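Local coordinates for protein superoxide dismutase (PDB 3TJT) that probably destroys superoxide radicals, converting them to hydrogen peroxide and oxygen at a protein-bound metal ion, here an iron(III) ion, at residues A[83-88]-A[150-155]; A[109-114]-A[144-149]; A[116-121]-A[184-189]; A[131-136]-A[165-170]. One frame throughout, in Å; residues are numbered along the deposited sequence.

Interaction 1: residues A[83-88]-A[150-155]; sequences YNHKFF and PNQDSP. With FE (Fe (III) ion), chain B.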
# COMPACT_ATOMS: atom_id res chain seq x y z
N TYR A 83 -13.82 9.08 -4.68
CA TYR A 83 -15.04 8.31 -4.58
C TYR A 83 -15.00 7.37 -3.38
O TYR A 83 -15.96 7.30 -2.60
CB TYR A 83 -15.29 7.51 -5.86
CG TYR A 83 -16.60 6.76 -5.82
CD1 TYR A 83 -17.78 7.38 -6.20
CD2 TYR A 83 -16.66 5.45 -5.36
CE1 TYR A 83 -18.98 6.72 -6.15
CE2 TYR A 83 -17.87 4.78 -5.29
CZ TYR A 83 -19.03 5.42 -5.70
OH TYR A 83 -20.23 4.76 -5.64
N ASN A 84 -13.91 6.62 -3.25
CA ASN A 84 -13.81 5.60 -2.22
C ASN A 84 -13.89 6.20 -0.81
O ASN A 84 -14.51 5.62 0.08
CB ASN A 84 -12.52 4.78 -2.38
CG ASN A 84 -12.52 3.89 -3.62
OD1 ASN A 84 -13.57 3.63 -4.22
ND2 ASN A 84 -11.33 3.41 -3.99
N HIS A 85 -13.25 7.34 -0.60
CA HIS A 85 -13.24 7.93 0.73
C HIS A 85 -14.58 8.55 1.08
O HIS A 85 -15.05 8.41 2.21
CB HIS A 85 -12.08 8.91 0.89
CG HIS A 85 -10.77 8.22 1.03
ND1 HIS A 85 -10.04 7.78 -0.05
CD2 HIS A 85 -10.09 7.80 2.13
CE1 HIS A 85 -8.95 7.16 0.37
NE2 HIS A 85 -8.96 7.15 1.69
N LYS A 86 -15.21 9.22 0.13
CA LYS A 86 -16.55 9.74 0.38
C LYS A 86 -17.45 8.58 0.80
O LYS A 86 -18.18 8.67 1.80
CB LYS A 86 -17.13 10.45 -0.85
CG LYS A 86 -18.50 11.09 -0.55
CD LYS A 86 -19.27 11.45 -1.82
CE LYS A 86 -18.50 12.41 -2.69
NZ LYS A 86 -19.29 12.81 -3.90
N PHE A 87 -17.38 7.49 0.05
CA PHE A 87 -18.17 6.29 0.33
C PHE A 87 -17.85 5.72 1.71
O PHE A 87 -18.75 5.38 2.48
CB PHE A 87 -17.91 5.22 -0.75
CG PHE A 87 -18.67 3.95 -0.55
CD1 PHE A 87 -19.89 3.76 -1.17
CD2 PHE A 87 -18.18 2.96 0.28
CE1 PHE A 87 -20.60 2.59 -0.98
CE2 PHE A 87 -18.90 1.79 0.49
CZ PHE A 87 -20.11 1.61 -0.14
N PHE A 88 -16.56 5.61 2.01
CA PHE A 88 -16.10 5.03 3.27
C PHE A 88 -16.58 5.82 4.50
O PHE A 88 -17.08 5.23 5.46
CB PHE A 88 -14.57 4.94 3.25
CG PHE A 88 -13.98 4.25 4.45
CD1 PHE A 88 -14.34 2.96 4.79
CD2 PHE A 88 -13.02 4.91 5.23
CE1 PHE A 88 -13.78 2.32 5.89
CE2 PHE A 88 -12.46 4.27 6.34
CZ PHE A 88 -12.83 2.98 6.66
N PRO A 150 -7.19 -3.25 -5.56
CA PRO A 150 -5.90 -2.68 -5.14
C PRO A 150 -5.90 -1.16 -5.19
O PRO A 150 -6.61 -0.57 -5.99
CB PRO A 150 -4.93 -3.20 -6.20
CG PRO A 150 -5.79 -3.27 -7.45
CD PRO A 150 -7.17 -3.68 -6.98
N ASN A 151 -5.07 -0.54 -4.34
CA ASN A 151 -4.86 0.90 -4.41
C ASN A 151 -6.18 1.67 -4.32
O ASN A 151 -6.90 1.47 -3.34
CB ASN A 151 -4.01 1.25 -5.63
CG ASN A 151 -2.70 0.48 -5.63
OD1 ASN A 151 -2.10 0.32 -4.56
ND2 ASN A 151 -2.27 -0.02 -6.79
N GLN A 152 -6.51 2.52 -5.28
CA GLN A 152 -7.83 3.17 -5.24
C GLN A 152 -8.75 2.71 -6.36
O GLN A 152 -9.68 3.43 -6.75
CB GLN A 152 -7.74 4.70 -5.25
CG GLN A 152 -6.93 5.30 -4.08
CD GLN A 152 -7.55 5.05 -2.71
OE1 GLN A 152 -8.73 4.65 -2.59
NE2 GLN A 152 -6.77 5.26 -1.66
N ASP A 153 -8.49 1.53 -6.90
CA ASP A 153 -9.41 0.97 -7.88
C ASP A 153 -10.78 0.71 -7.24
O ASP A 153 -10.88 0.50 -6.03
CB ASP A 153 -8.82 -0.29 -8.52
CG ASP A 153 -7.57 0.02 -9.35
OD1 ASP A 153 -7.32 1.20 -9.64
OD2 ASP A 153 -6.85 -0.92 -9.74
N SER A 154 -11.84 0.75 -8.05
CA SER A 154 -13.19 0.67 -7.50
C SER A 154 -14.02 -0.37 -8.23
O SER A 154 -13.88 -0.51 -9.44
CB SER A 154 -13.88 2.02 -7.67
OG SER A 154 -15.28 1.91 -7.44
N PRO A 155 -14.90 -1.08 -7.50
CA PRO A 155 -15.83 -2.03 -8.13
C PRO A 155 -16.72 -1.36 -9.18
O PRO A 155 -17.19 -2.04 -10.09
CB PRO A 155 -16.71 -2.50 -6.97
CG PRO A 155 -15.95 -2.17 -5.73
CD PRO A 155 -15.05 -1.01 -6.04
FE FE B . -7.74 5.75 2.93
O HOH W 1 -15.73 2.28 -4.76
O HOH W 2 -7.18 4.56 1.13
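Gln152 meets Asn84 and His85 with the two ends of its amide. Its CG lies beside the backbone N, anti to the carbonyl carbon, and the chain bends at chi2 (-64°). These turns bring the amide to the helix that carries Asn84 and His85. CB approaches Asn84 ND2 at 4.0 Å. CD comes to the same distance from His85 CE1. OE1 accepts a nearly straight hydrogen bond from Asn84 ND2, 3.2 Å long with an N-H...O angle of 165°. The bond lies in the plane of the Gln152 carbonyl and close to the amide plane of Asn84, although the two amides are turned 46° apart. At the tip, NE2 sits at the edge of the imidazole, 3.5 Å from His85 CE1. It donates to Tyr38 OH and to the water on the iron, the latter at 2.9 Å.

That water and His85 NE2 are both iron ligands, with His30, Asp167 and His171 completing the site. Gln152 is a second-shell residue, in a place consistent with the active-site glutamine of manganese-type superoxide dismutases, though iron is bound here. It sits in a type II' turn, Pro150 to Asp153, within the C-terminal domain. His85 comes from the alpha-hairpin domain.

Asn84 ND2 makes a second, weak bond to the backbone O of Gln152. Asn84 OD1 takes a hydrogen bond from a water at 2.6 Å. The same water lies 2.7 Å from Ser154 OG, itself hydrogen-bonded to Val156 N, and bridges helix and loop. His85 ND1 is hydrogen-bonded to Gly81 O, which together with the NE2-iron bond fixes the ring.

Interaction 2: residues A[109-114]-A[144-149]; sequences RDFGSF and LSIMTT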
# COMPACT_ATOMS: atom_id res chain seq x y z
N ARG A 109 -29.42 -15.04 1.88
CA ARG A 109 -29.57 -15.76 0.62
C ARG A 109 -28.22 -16.09 -0.01
O ARG A 109 -27.97 -17.22 -0.43
CB ARG A 109 -30.41 -14.94 -0.36
CG ARG A 109 -30.74 -15.64 -1.67
CD ARG A 109 -31.34 -14.66 -2.66
NE ARG A 109 -30.36 -13.64 -3.05
CZ ARG A 109 -30.67 -12.40 -3.40
NH1 ARG A 109 -31.95 -12.02 -3.42
NH2 ARG A 109 -29.72 -11.54 -3.74
N ASP A 110 -27.34 -15.10 -0.07
CA ASP A 110 -26.11 -15.24 -0.84
C ASP A 110 -24.91 -15.77 -0.07
O ASP A 110 -23.96 -16.28 -0.66
CB ASP A 110 -25.79 -13.92 -1.54
CG ASP A 110 -26.86 -13.52 -2.52
OD1 ASP A 110 -27.62 -14.41 -2.95
OD2 ASP A 110 -26.96 -12.32 -2.86
N PHE A 111 -24.94 -15.66 1.26
CA PHE A 111 -23.83 -16.14 2.08
C PHE A 111 -24.24 -17.22 3.07
O PHE A 111 -23.39 -17.83 3.73
CB PHE A 111 -23.15 -14.98 2.82
CG PHE A 111 -22.59 -13.93 1.91
CD1 PHE A 111 -21.32 -14.08 1.37
CD2 PHE A 111 -23.32 -12.80 1.59
CE1 PHE A 111 -20.80 -13.12 0.52
CE2 PHE A 111 -22.81 -11.84 0.74
CZ PHE A 111 -21.54 -11.99 0.20
N GLY A 112 -25.55 -17.47 3.18
CA GLY A 112 -26.05 -18.47 4.11
C GLY A 112 -26.48 -17.88 5.44
O GLY A 112 -27.54 -18.22 5.98
N SER A 113 -25.65 -16.99 5.98
CA SER A 113 -25.97 -16.31 7.23
C SER A 113 -25.10 -15.07 7.36
O SER A 113 -24.12 -14.91 6.63
CB SER A 113 -25.71 -17.22 8.43
OG SER A 113 -24.32 -17.41 8.62
N PHE A 114 -25.46 -14.19 8.30
CA PHE A 114 -24.65 -12.99 8.52
C PHE A 114 -23.26 -13.37 8.99
O PHE A 114 -22.26 -12.76 8.59
CB PHE A 114 -25.32 -12.05 9.52
CG PHE A 114 -24.54 -10.79 9.76
CD1 PHE A 114 -24.62 -9.73 8.88
CD2 PHE A 114 -23.69 -10.67 10.86
CE1 PHE A 114 -23.90 -8.56 9.09
CE2 PHE A 114 -22.96 -9.51 11.07
CZ PHE A 114 -23.07 -8.45 10.19
N LEU A 144 -25.27 -10.61 -4.27
CA LEU A 144 -24.13 -10.11 -3.48
C LEU A 144 -22.90 -11.00 -3.56
O LEU A 144 -23.00 -12.22 -3.66
CB LEU A 144 -24.53 -9.96 -2.00
CG LEU A 144 -25.67 -8.99 -1.68
CD1 LEU A 144 -26.05 -9.08 -0.19
CD2 LEU A 144 -25.31 -7.57 -2.07
N SER A 145 -21.72 -10.38 -3.50
CA SER A 145 -20.47 -11.10 -3.41
C SER A 145 -19.45 -10.22 -2.69
O SER A 145 -19.67 -9.03 -2.51
CB SER A 145 -19.94 -11.45 -4.81
OG SER A 145 -19.71 -10.28 -5.58
N ILE A 146 -18.34 -10.82 -2.27
CA ILE A 146 -17.25 -10.06 -1.68
C ILE A 146 -16.06 -10.04 -2.65
O ILE A 146 -15.72 -11.07 -3.23
CB ILE A 146 -16.83 -10.65 -0.33
CG1 ILE A 146 -17.95 -10.42 0.69
CG2 ILE A 146 -15.53 -10.02 0.15
CD1 ILE A 146 -17.85 -11.27 1.92
N MET A 147 -15.47 -8.87 -2.85
CA MET A 147 -14.29 -8.76 -3.71
C MET A 147 -13.34 -7.71 -3.14
O MET A 147 -13.73 -6.91 -2.29
CB MET A 147 -14.69 -8.32 -5.12
CG MET A 147 -15.08 -6.83 -5.18
SD MET A 147 -15.33 -6.19 -6.83
CE MET A 147 -13.66 -6.21 -7.48
N THR A 148 -12.10 -7.72 -3.60
CA THR A 148 -11.16 -6.68 -3.20
C THR A 148 -10.67 -5.90 -4.41
O THR A 148 -10.76 -6.37 -5.55
CB THR A 148 -9.96 -7.26 -2.43
OG1 THR A 148 -9.20 -8.11 -3.31
CG2 THR A 148 -10.44 -8.08 -1.25
N THR A 149 -10.17 -4.69 -4.17
CA THR A 149 -9.51 -3.91 -5.21
C THR A 149 -8.18 -3.39 -4.67
O THR A 149 -8.04 -3.13 -3.47
CB THR A 149 -10.34 -2.69 -5.66
OG1 THR A 149 -10.63 -1.85 -4.53
CG2 THR A 149 -11.65 -3.12 -6.35
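The Phe111 ring meets the strand obliquely, with the backbone of Ser145 near its edge. CE2 touches Leu144 CB at 3.7 Å, CZ lies by Ser145 CA, and CE1 reaches Ile146 CD1 at 3.8 Å. The ring thus follows the strand over three residues. Its CG lies beside the backbone N (chi1 -60°), a turn that brings the outer ring atoms to the strand. Phe117 of the next helix packs against Phe111 edge-to-face.

The second flat group is the carboxylate of Asp110. Arg109 grips it side-on with two nitrogens. Arg109 NE forms a salt bridge with Asp110 OD1 at 2.8 Å, meeting it from above the carboxylate plane, while OD1 stays in the guanidinium plane. Arg109 NH2 reaches Asp110 OD2 at 3.0 Å on the syn side, somewhat out of plane. Leu144 N donates a hydrogen bond to Asp110 OD2 from the opposite face, 2.8 Å and nearly straight (167°).

The contact joins the end of helix 101-111 to the start of strand 144-150, an edge strand of the sheet within this chain. Gly112, with positive phi, takes the chain out of the helix, and Ser113 N-caps the next helix through Lys116 N. The site lies far from the metal.

OD2 thus has two donors, and OD1 forms a second salt bridge with Lys143 NZ. Two positive side chains and a backbone N-H would be expected to favour the ionised form of Asp110.

Interaction 3: residues A[116-121]-A[184-189]; sequences KFKQEF and YIDNWF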
# COMPACT_ATOMS: atom_id res chain seq x y z
N LYS A 116 -21.51 -16.04 8.38
CA LYS A 116 -20.69 -16.55 7.27
C LYS A 116 -20.24 -15.41 6.37
O LYS A 116 -19.09 -15.39 5.91
CB LYS A 116 -21.46 -17.60 6.46
CG LYS A 116 -21.53 -18.95 7.14
CD LYS A 116 -22.44 -19.90 6.37
CE LYS A 116 -22.47 -21.27 7.03
NZ LYS A 116 -23.43 -22.18 6.34
N PHE A 117 -21.13 -14.46 6.11
CA PHE A 117 -20.77 -13.26 5.37
C PHE A 117 -19.61 -12.53 6.07
O PHE A 117 -18.63 -12.13 5.44
CB PHE A 117 -21.94 -12.28 5.25
CG PHE A 117 -21.50 -10.86 5.10
CD1 PHE A 117 -20.94 -10.43 3.91
CD2 PHE A 117 -21.58 -9.97 6.17
CE1 PHE A 117 -20.49 -9.12 3.77
CE2 PHE A 117 -21.13 -8.67 6.03
CZ PHE A 117 -20.58 -8.24 4.83
N LYS A 118 -19.75 -12.34 7.38
CA LYS A 118 -18.75 -11.60 8.15
C LYS A 118 -17.39 -12.29 8.12
O LYS A 118 -16.36 -11.64 7.95
CB LYS A 118 -19.22 -11.41 9.60
CG LYS A 118 -18.32 -10.51 10.42
CD LYS A 118 -18.93 -10.24 11.80
CE LYS A 118 -18.00 -9.38 12.66
NZ LYS A 118 -18.56 -9.17 14.02
N GLN A 119 -17.37 -13.61 8.28
CA GLN A 119 -16.10 -14.34 8.26
C GLN A 119 -15.40 -14.20 6.91
O GLN A 119 -14.18 -14.05 6.86
CB GLN A 119 -16.31 -15.82 8.59
CG GLN A 119 -16.71 -16.05 10.05
CD GLN A 119 -16.88 -17.52 10.38
OE1 GLN A 119 -16.47 -18.40 9.62
NE2 GLN A 119 -17.50 -17.80 11.53
N GLU A 120 -16.17 -14.26 5.83
CA GLU A 120 -15.60 -14.13 4.49
C GLU A 120 -15.09 -12.72 4.24
O GLU A 120 -14.01 -12.54 3.67
CB GLU A 120 -16.61 -14.52 3.40
CG GLU A 120 -16.03 -14.47 1.98
CD GLU A 120 -17.02 -14.88 0.90
OE1 GLU A 120 -18.07 -15.49 1.22
OE2 GLU A 120 -16.75 -14.59 -0.29
N PHE A 121 -15.84 -11.72 4.66
CA PHE A 121 -15.41 -10.34 4.49
C PHE A 121 -14.11 -10.10 5.26
O PHE A 121 -13.15 -9.50 4.74
CB PHE A 121 -16.49 -9.37 4.95
CG PHE A 121 -16.19 -7.93 4.63
CD1 PHE A 121 -16.68 -7.35 3.47
CD2 PHE A 121 -15.41 -7.17 5.48
CE1 PHE A 121 -16.40 -6.03 3.16
CE2 PHE A 121 -15.12 -5.85 5.19
CZ PHE A 121 -15.61 -5.28 4.03
N TYR A 184 -8.13 -4.22 13.62
CA TYR A 184 -8.80 -3.11 12.96
C TYR A 184 -10.06 -3.61 12.24
O TYR A 184 -11.13 -3.02 12.36
CB TYR A 184 -7.85 -2.47 11.96
CG TYR A 184 -8.47 -1.53 10.93
CD1 TYR A 184 -9.10 -0.35 11.32
CD2 TYR A 184 -8.36 -1.81 9.57
CE1 TYR A 184 -9.63 0.53 10.36
CE2 TYR A 184 -8.89 -0.96 8.62
CZ TYR A 184 -9.52 0.21 9.01
OH TYR A 184 -10.02 1.04 8.04
N ILE A 185 -9.91 -4.70 11.50
CA ILE A 185 -11.03 -5.25 10.74
C ILE A 185 -12.16 -5.67 11.67
O ILE A 185 -13.32 -5.31 11.46
CB ILE A 185 -10.58 -6.45 9.88
CG1 ILE A 185 -9.58 -5.97 8.82
CG2 ILE A 185 -11.79 -7.11 9.23
CD1 ILE A 185 -8.75 -7.10 8.20
N ASP A 186 -11.82 -6.41 12.71
CA ASP A 186 -12.84 -6.86 13.65
C ASP A 186 -13.56 -5.68 14.33
O ASP A 186 -14.79 -5.67 14.43
CB ASP A 186 -12.24 -7.78 14.71
CG ASP A 186 -13.30 -8.54 15.48
OD1 ASP A 186 -14.15 -9.21 14.84
OD2 ASP A 186 -13.28 -8.48 16.72
N ASN A 187 -12.80 -4.68 14.76
CA ASN A 187 -13.39 -3.52 15.42
C ASN A 187 -14.27 -2.69 14.50
O ASN A 187 -15.22 -2.05 14.94
CB ASN A 187 -12.32 -2.65 16.05
CG ASN A 187 -12.01 -3.07 17.47
OD1 ASN A 187 -12.76 -3.83 18.08
ND2 ASN A 187 -10.90 -2.58 18.01
N TRP A 188 -13.94 -2.69 13.21
CA TRP A 188 -14.65 -1.85 12.26
C TRP A 188 -16.14 -2.21 12.16
O TRP A 188 -16.98 -1.36 11.88
CB TRP A 188 -13.98 -1.93 10.89
CG TRP A 188 -14.64 -1.13 9.82
CD1 TRP A 188 -14.61 0.22 9.66
CD2 TRP A 188 -15.40 -1.64 8.72
NE1 TRP A 188 -15.31 0.59 8.54
CE2 TRP A 188 -15.81 -0.54 7.94
CE3 TRP A 188 -15.77 -2.93 8.31
CZ2 TRP A 188 -16.57 -0.69 6.78
CZ3 TRP A 188 -16.53 -3.07 7.16
CH2 TRP A 188 -16.92 -1.96 6.41
N PHE A 189 -16.45 -3.48 12.37
CA PHE A 189 -17.84 -3.92 12.27
C PHE A 189 -18.74 -3.25 13.31
O PHE A 189 -19.96 -3.21 13.15
CB PHE A 189 -17.94 -5.45 12.29
CG PHE A 189 -17.75 -6.06 10.93
CD1 PHE A 189 -18.84 -6.23 10.09
CD2 PHE A 189 -16.49 -6.39 10.47
CE1 PHE A 189 -18.67 -6.77 8.82
CE2 PHE A 189 -16.32 -6.92 9.21
CZ PHE A 189 -17.41 -7.11 8.38
O HOH W 3 -16.83 -6.99 15.52
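Lys118 and Phe189 make the CH-pi contact between these two segments. Lys118 CG stands over the centre of the Phe189 ring, 4.1 Å from its centroid. The extended lysine chain runs on across that face, and CE comes 3.8 Å from Phe189 CG. Trp188 CE3 lies over the opposite face, toward the rim.

The remaining apolar contacts are aromatic. Phe121 CD2 meets Phe189 CZ at 3.5 Å, at the edge of the Phe189 ring. These two planes stand at 89°. Phe121 CE2 also touches Trp188 CZ3 at 3.7 Å. Here the rings are near parallel, 13° apart, but slid so far that they barely overlap. Phe117 CE2 reaches the edge of Phe189 at CE1.

Polar links lie at the lysine tip. A water accepts from Lys118 NZ at 3.2 Å and donates to Asp186 O at 2.7 Å. Asp186 OD1 is 4.5 Å from Lys118 NZ, too far for a salt bridge but of opposite charge.

Phe121 and Trp188 both also pack on Leu166 of the sheet. Phe121, Trp188 and Phe189 form an aromatic cluster that joins helix 114-127 to segment 184-189, within the C-terminal alpha/beta domain of iron/manganese superoxide dismutases.

Interaction 4: residues A[131-136]-A[165-170]; sequences SGWAWL and GLDVWE. With FE (Fe (III) ion), chain B.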
# COMPACT_ATOMS: atom_id res chain seq x y z
N SER A 131 -1.69 -2.12 -0.56
CA SER A 131 -2.77 -1.16 -0.30
C SER A 131 -4.03 -1.58 -1.04
O SER A 131 -3.96 -2.07 -2.17
CB SER A 131 -2.37 0.24 -0.78
OG SER A 131 -1.18 0.72 -0.13
N GLY A 132 -5.19 -1.38 -0.42
CA GLY A 132 -6.42 -1.64 -1.14
C GLY A 132 -7.65 -1.65 -0.26
O GLY A 132 -7.63 -1.09 0.83
N TRP A 133 -8.72 -2.28 -0.76
CA TRP A 133 -10.06 -2.20 -0.17
C TRP A 133 -10.72 -3.57 -0.22
O TRP A 133 -10.47 -4.35 -1.15
CB TRP A 133 -10.93 -1.23 -0.97
CG TRP A 133 -10.50 0.19 -0.89
CD1 TRP A 133 -9.45 0.77 -1.55
CD2 TRP A 133 -11.11 1.22 -0.11
NE1 TRP A 133 -9.37 2.10 -1.21
CE2 TRP A 133 -10.37 2.40 -0.33
CE3 TRP A 133 -12.21 1.26 0.75
CZ2 TRP A 133 -10.70 3.62 0.28
CZ3 TRP A 133 -12.54 2.48 1.36
CH2 TRP A 133 -11.78 3.63 1.12
N ALA A 134 -11.57 -3.87 0.76
CA ALA A 134 -12.45 -5.03 0.67
C ALA A 134 -13.88 -4.53 0.53
O ALA A 134 -14.26 -3.57 1.19
CB ALA A 134 -12.32 -5.92 1.90
N TRP A 135 -14.66 -5.19 -0.33
CA TRP A 135 -16.00 -4.69 -0.66
C TRP A 135 -17.07 -5.78 -0.57
O TRP A 135 -16.82 -6.94 -0.92
CB TRP A 135 -16.03 -4.16 -2.11
CG TRP A 135 -15.00 -3.11 -2.46
CD1 TRP A 135 -13.79 -3.33 -3.06
CD2 TRP A 135 -15.11 -1.71 -2.25
NE1 TRP A 135 -13.14 -2.13 -3.24
CE2 TRP A 135 -13.92 -1.12 -2.74
CE3 TRP A 135 -16.09 -0.88 -1.69
CZ2 TRP A 135 -13.69 0.25 -2.69
CZ3 TRP A 135 -15.86 0.48 -1.64
CH2 TRP A 135 -14.67 1.04 -2.13
N LEU A 136 -18.26 -5.39 -0.11
CA LEU A 136 -19.47 -6.16 -0.39
C LEU A 136 -20.10 -5.47 -1.58
O LEU A 136 -20.39 -4.26 -1.52
CB LEU A 136 -20.43 -6.15 0.81
CG LEU A 136 -21.82 -6.75 0.57
CD1 LEU A 136 -21.71 -8.24 0.31
CD2 LEU A 136 -22.73 -6.47 1.76
N GLY A 165 -17.76 -1.13 2.27
CA GLY A 165 -16.38 -1.27 1.86
C GLY A 165 -15.46 -0.83 2.98
O GLY A 165 -15.82 0.07 3.73
N LEU A 166 -14.29 -1.47 3.08
CA LEU A 166 -13.33 -1.20 4.15
C LEU A 166 -11.96 -0.86 3.56
O LEU A 166 -11.40 -1.63 2.77
CB LEU A 166 -13.20 -2.42 5.07
CG LEU A 166 -12.14 -2.35 6.18
CD1 LEU A 166 -12.36 -1.14 7.10
CD2 LEU A 166 -12.13 -3.66 6.98
N ASP A 167 -11.45 0.29 3.95
CA ASP A 167 -10.12 0.77 3.57
C ASP A 167 -9.07 0.00 4.36
O ASP A 167 -9.05 0.07 5.59
CB ASP A 167 -10.05 2.27 3.88
CG ASP A 167 -8.80 2.94 3.34
OD1 ASP A 167 -7.89 2.24 2.83
OD2 ASP A 167 -8.73 4.19 3.42
N VAL A 168 -8.20 -0.75 3.68
CA VAL A 168 -7.11 -1.42 4.38
C VAL A 168 -5.72 -0.92 3.97
O VAL A 168 -4.72 -1.62 4.17
CB VAL A 168 -7.18 -2.98 4.33
CG1 VAL A 168 -8.38 -3.49 5.12
CG2 VAL A 168 -7.22 -3.49 2.89
N TRP A 169 -5.66 0.27 3.39
CA TRP A 169 -4.39 0.99 3.28
C TRP A 169 -3.88 1.13 4.71
O TRP A 169 -4.68 1.30 5.65
CB TRP A 169 -4.59 2.38 2.70
CG TRP A 169 -4.78 2.44 1.21
CD1 TRP A 169 -5.74 1.81 0.47
CD2 TRP A 169 -3.99 3.20 0.28
NE1 TRP A 169 -5.60 2.14 -0.87
CE2 TRP A 169 -4.54 2.99 -1.01
CE3 TRP A 169 -2.89 4.05 0.41
CZ2 TRP A 169 -4.01 3.59 -2.15
CZ3 TRP A 169 -2.36 4.66 -0.73
CH2 TRP A 169 -2.92 4.42 -2.00
N GLU A 170 -2.57 1.10 4.89
CA GLU A 170 -2.04 1.22 6.24
C GLU A 170 -2.35 2.57 6.90
O GLU A 170 -2.47 2.63 8.13
CB GLU A 170 -0.54 0.87 6.26
CG GLU A 170 -0.32 -0.63 6.09
CD GLU A 170 1.13 -1.02 5.84
OE1 GLU A 170 1.88 -0.23 5.22
OE2 GLU A 170 1.50 -2.12 6.28
FE FE B . -7.74 5.75 2.93
O HOH W 4 -1.09 1.49 2.51
O HOH W 2 -7.18 4.56 1.13
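Asp167, paired with Trp133 across the strands, binds the iron through OD2 at 1.9 Å. Its OD1 accepts from Trp169 N in an Asx turn, which steadies the carboxylate through the oxygen that does not bind the metal. His30, His85, His171 and a water are the other ligands. Ala134 and Leu166 form an antiparallel hydrogen-bonded pair. Leu166 N donates to Ala134 O at 2.8 Å, and Ala134 N donates back to Leu166 O at 3.0 Å. A third bond, Val168 N to Gly132 O, carries the pairing past strand 165-167.

Trp133 and Asp167 are a non-hydrogen-bonded pair. Asp167 CG is anti to the backbone N (chi1 -171°), and the carboxylate lies stacked on the indole, the planes 14° apart. Asp167 CB stands over the six-membered ring of Trp133, 3.6 Å from its centroid. Trp135 CH2 lies over the opposite face. Trp133 NE1 is hydrogen-bonded to Gln152 OE1.

Further out, Ser131 CB makes a CH-pi contact with Trp169, 3.5 Å from the centroid of the five-membered ring. The metal-bound water lies over the opposite face, toward the rim. Trp169 NE1 donates to Asn151 O. Trp135 CE3 rests on Gly165 CA at 3.6 Å. Ser131 OG bonds to Ser131 OG of the second subunit, which places Ser131 in the dimer interface.

Asp167 ends strand 161-167 and His171 follows it. These two ligands, with Trp133 and Trp169 beside them and Trp135 behind Trp133, form the C-terminal-domain half of the iron/manganese superoxide dismutase metal site.

How the interactions relate
Following the chain from the N terminus, the first contact segment lies on helix 72-90, and interaction 1 closes the loop at 150-155. Interaction 2 is nested inside that loop and ties helix 101-111 to strand 144-150. Interaction 3 opens on the next helix, 114-127, and closes at 184-189. It crosses interactions 1 and 2 and encloses interaction 4. Interaction 4 pairs the central strand with 165-170 and crosses interactions 1 and 2. Interactions 1 and 4 share the iron and its water, joining the alpha-hairpin domain to the sheet. Interaction 2 reaches the same sheet through strand 144-150. Tyr184 OH, bonded to Asp167 O, links interaction 3 to the metal-bearing strand.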